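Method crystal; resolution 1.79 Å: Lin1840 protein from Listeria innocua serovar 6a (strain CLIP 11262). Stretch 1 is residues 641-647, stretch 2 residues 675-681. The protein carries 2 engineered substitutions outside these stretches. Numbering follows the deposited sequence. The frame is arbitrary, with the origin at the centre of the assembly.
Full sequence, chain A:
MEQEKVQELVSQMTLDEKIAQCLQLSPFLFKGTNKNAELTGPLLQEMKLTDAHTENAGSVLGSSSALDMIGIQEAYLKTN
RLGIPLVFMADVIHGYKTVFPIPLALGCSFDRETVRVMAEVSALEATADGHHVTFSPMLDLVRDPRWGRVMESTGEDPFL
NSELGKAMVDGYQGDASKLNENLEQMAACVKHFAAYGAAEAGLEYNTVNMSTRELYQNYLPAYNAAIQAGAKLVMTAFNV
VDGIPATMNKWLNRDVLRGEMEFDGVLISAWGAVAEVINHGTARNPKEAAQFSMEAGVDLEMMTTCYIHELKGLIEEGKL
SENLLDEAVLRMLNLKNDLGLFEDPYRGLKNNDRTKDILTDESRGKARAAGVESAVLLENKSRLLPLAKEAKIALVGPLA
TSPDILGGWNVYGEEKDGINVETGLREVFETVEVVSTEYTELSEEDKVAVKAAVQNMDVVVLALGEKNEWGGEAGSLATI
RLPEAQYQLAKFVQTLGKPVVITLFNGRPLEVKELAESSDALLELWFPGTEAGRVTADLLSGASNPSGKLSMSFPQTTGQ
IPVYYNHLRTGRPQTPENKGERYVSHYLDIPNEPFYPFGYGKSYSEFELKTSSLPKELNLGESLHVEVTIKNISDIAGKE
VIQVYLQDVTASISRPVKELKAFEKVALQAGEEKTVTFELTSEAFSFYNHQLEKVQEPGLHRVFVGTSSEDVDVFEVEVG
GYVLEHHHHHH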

# COMPACT_ATOMS: atom_id res chain seq x y z
N VAL A 641 14.35 3.05 -28.00
CA VAL A 641 13.45 1.93 -27.58
C VAL A 641 12.06 2.29 -28.01
O VAL A 641 11.38 3.11 -27.36
CB VAL A 641 13.54 1.59 -26.05
CG1 VAL A 641 12.60 0.43 -25.67
CG2 VAL A 641 14.94 1.24 -25.70
N ILE A 642 11.61 1.63 -29.09
CA ILE A 642 10.21 1.79 -29.55
C ILE A 642 9.35 0.95 -28.60
O ILE A 642 9.68 -0.20 -28.34
CB ILE A 642 9.99 1.31 -30.97
CG1 ILE A 642 10.92 2.08 -31.93
CG2 ILE A 642 8.52 1.35 -31.31
CD1 ILE A 642 11.04 1.55 -33.37
N GLN A 643 8.31 1.56 -28.04
CA GLN A 643 7.36 0.94 -27.10
C GLN A 643 5.96 0.98 -27.66
O GLN A 643 5.53 2.03 -28.15
CB GLN A 643 7.40 1.66 -25.74
CG GLN A 643 8.80 1.66 -25.14
CD GLN A 643 9.09 2.76 -24.20
OE1 GLN A 643 8.30 3.09 -23.32
NE2 GLN A 643 10.25 3.31 -24.33
N VAL A 644 5.25 -0.13 -27.50
CA VAL A 644 3.82 -0.19 -27.89
C VAL A 644 3.00 -0.58 -26.68
O VAL A 644 3.22 -1.63 -26.05
CB VAL A 644 3.58 -1.18 -29.04
CG1 VAL A 644 2.12 -1.18 -29.43
CG2 VAL A 644 4.51 -0.88 -30.20
N TYR A 645 1.99 0.27 -26.40
CA TYR A 645 1.05 0.09 -25.34
C TYR A 645 -0.38 -0.10 -25.85
O TYR A 645 -0.80 0.42 -26.91
CB TYR A 645 1.12 1.30 -24.40
CG TYR A 645 2.46 1.60 -23.77
CD1 TYR A 645 3.39 2.35 -24.44
CD2 TYR A 645 2.72 1.23 -22.47
CE1 TYR A 645 4.62 2.67 -23.88
CE2 TYR A 645 3.96 1.47 -21.88
CZ TYR A 645 4.89 2.20 -22.58
OH TYR A 645 6.09 2.49 -22.04
N LEU A 646 -1.11 -0.90 -25.13
CA LEU A 646 -2.52 -1.06 -25.34
C LEU A 646 -3.38 -0.61 -24.10
O LEU A 646 -2.99 -0.80 -22.90
CB LEU A 646 -2.76 -2.51 -25.60
CG LEU A 646 -3.82 -2.90 -26.61
CD1 LEU A 646 -3.56 -2.17 -27.96
CD2 LEU A 646 -3.74 -4.42 -26.70
N GLN A 647 -4.52 0.03 -24.38
CA GLN A 647 -5.52 0.32 -23.45
C GLN A 647 -6.88 -0.29 -23.85
O GLN A 647 -7.31 -0.14 -24.99
CB GLN A 647 -5.71 1.81 -23.29
CG GLN A 647 -6.81 2.19 -22.29
CD GLN A 647 -7.10 3.69 -22.22
OE1 GLN A 647 -6.76 4.45 -23.10
NE2 GLN A 647 -7.70 4.11 -21.10
N THR A 675 12.56 -0.14 -40.36
CA THR A 675 11.15 -0.45 -40.16
C THR A 675 11.08 -1.70 -39.28
O THR A 675 11.79 -2.69 -39.54
CB THR A 675 10.44 -0.66 -41.50
OG1 THR A 675 10.44 0.59 -42.19
CG2 THR A 675 9.03 -1.06 -41.30
N VAL A 676 10.26 -1.64 -38.22
CA VAL A 676 10.15 -2.81 -37.33
C VAL A 676 8.69 -3.09 -37.23
O VAL A 676 7.84 -2.18 -37.37
CB VAL A 676 10.86 -2.67 -35.92
CG1 VAL A 676 12.33 -3.01 -35.99
CG2 VAL A 676 10.73 -1.30 -35.35
N THR A 677 8.38 -4.34 -37.05
CA THR A 677 6.98 -4.74 -37.01
C THR A 677 6.72 -5.44 -35.72
O THR A 677 7.57 -6.15 -35.20
CB THR A 677 6.56 -5.64 -38.19
OG1 THR A 677 7.42 -6.80 -38.20
CG2 THR A 677 6.74 -4.93 -39.45
N PHE A 678 5.56 -5.21 -35.15
CA PHE A 678 5.19 -5.91 -33.89
C PHE A 678 3.88 -6.65 -34.11
O PHE A 678 3.03 -6.16 -34.80
CB PHE A 678 4.99 -4.91 -32.74
CG PHE A 678 6.16 -4.04 -32.45
CD1 PHE A 678 7.21 -4.50 -31.65
CD2 PHE A 678 6.23 -2.77 -32.96
CE1 PHE A 678 8.25 -3.66 -31.37
CE2 PHE A 678 7.27 -1.93 -32.68
CZ PHE A 678 8.29 -2.39 -31.89
N GLU A 679 3.69 -7.82 -33.53
CA GLU A 679 2.39 -8.53 -33.55
C GLU A 679 1.80 -8.46 -32.16
O GLU A 679 2.39 -8.97 -31.20
CB GLU A 679 2.57 -9.99 -33.98
CG GLU A 679 1.23 -10.74 -34.07
CD GLU A 679 1.35 -12.18 -34.44
OE1 GLU A 679 0.29 -12.77 -34.63
OE2 GLU A 679 2.46 -12.72 -34.53
N LEU A 680 0.64 -7.83 -32.01
CA LEU A 680 -0.03 -7.85 -30.70
C LEU A 680 -1.09 -8.90 -30.90
O LEU A 680 -2.06 -8.67 -31.65
CB LEU A 680 -0.65 -6.48 -30.37
CG LEU A 680 0.29 -5.25 -30.43
CD1 LEU A 680 -0.32 -3.97 -29.94
CD2 LEU A 680 1.52 -5.48 -29.68
N THR A 681 -0.89 -10.07 -30.28
CA THR A 681 -1.83 -11.20 -30.45
C THR A 681 -3.05 -10.89 -29.65
O THR A 681 -3.05 -9.93 -28.87
CB THR A 681 -1.26 -12.54 -29.98
OG1 THR A 681 -1.15 -12.53 -28.56
CG2 THR A 681 0.05 -12.88 -30.64

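Two strands, 641-647 and 675-680, run in roughly the same direction, inclined by 26°, with axes 9.7 Å apart at closest approach. No hydrogen bond joins them; the contact is made by apolar side chains packing against one another, and alternation along each strand selects which residues take part. Val 641 lies out of reach, though its carbonyl O accepts a hydrogen bond from Gln 643 NE2 (3.2 Å) within its own strand. Ile 642 points toward the second strand and spans two partners: its CD1 lies 3.5 Å from Val 676 CG2, the shortest contact of the set, while its CG2 comes within 3.8 Å of Phe 678 CE2. Gln 643 points away, and its OE1 accepts a 2.6 Å hydrogen bond from Tyr 645 OH, so polar groups are paired on the far side of the strand. Val 644, chi1 t, also divides its methyls: CG2 sits over one face of the Phe 678 ring, 4.1 Å from the centroid and 26° off the normal, a CH-pi contact, whereas CG1 meets Leu 680 CD1 at 3.7 Å. Tyr 645 again points away. Leu 646, its chi1 between wells at -143°, closes the row more loosely, with its CD1 4.2 Å from Leu 680 CD1. Gln 647 does not reach the second strand.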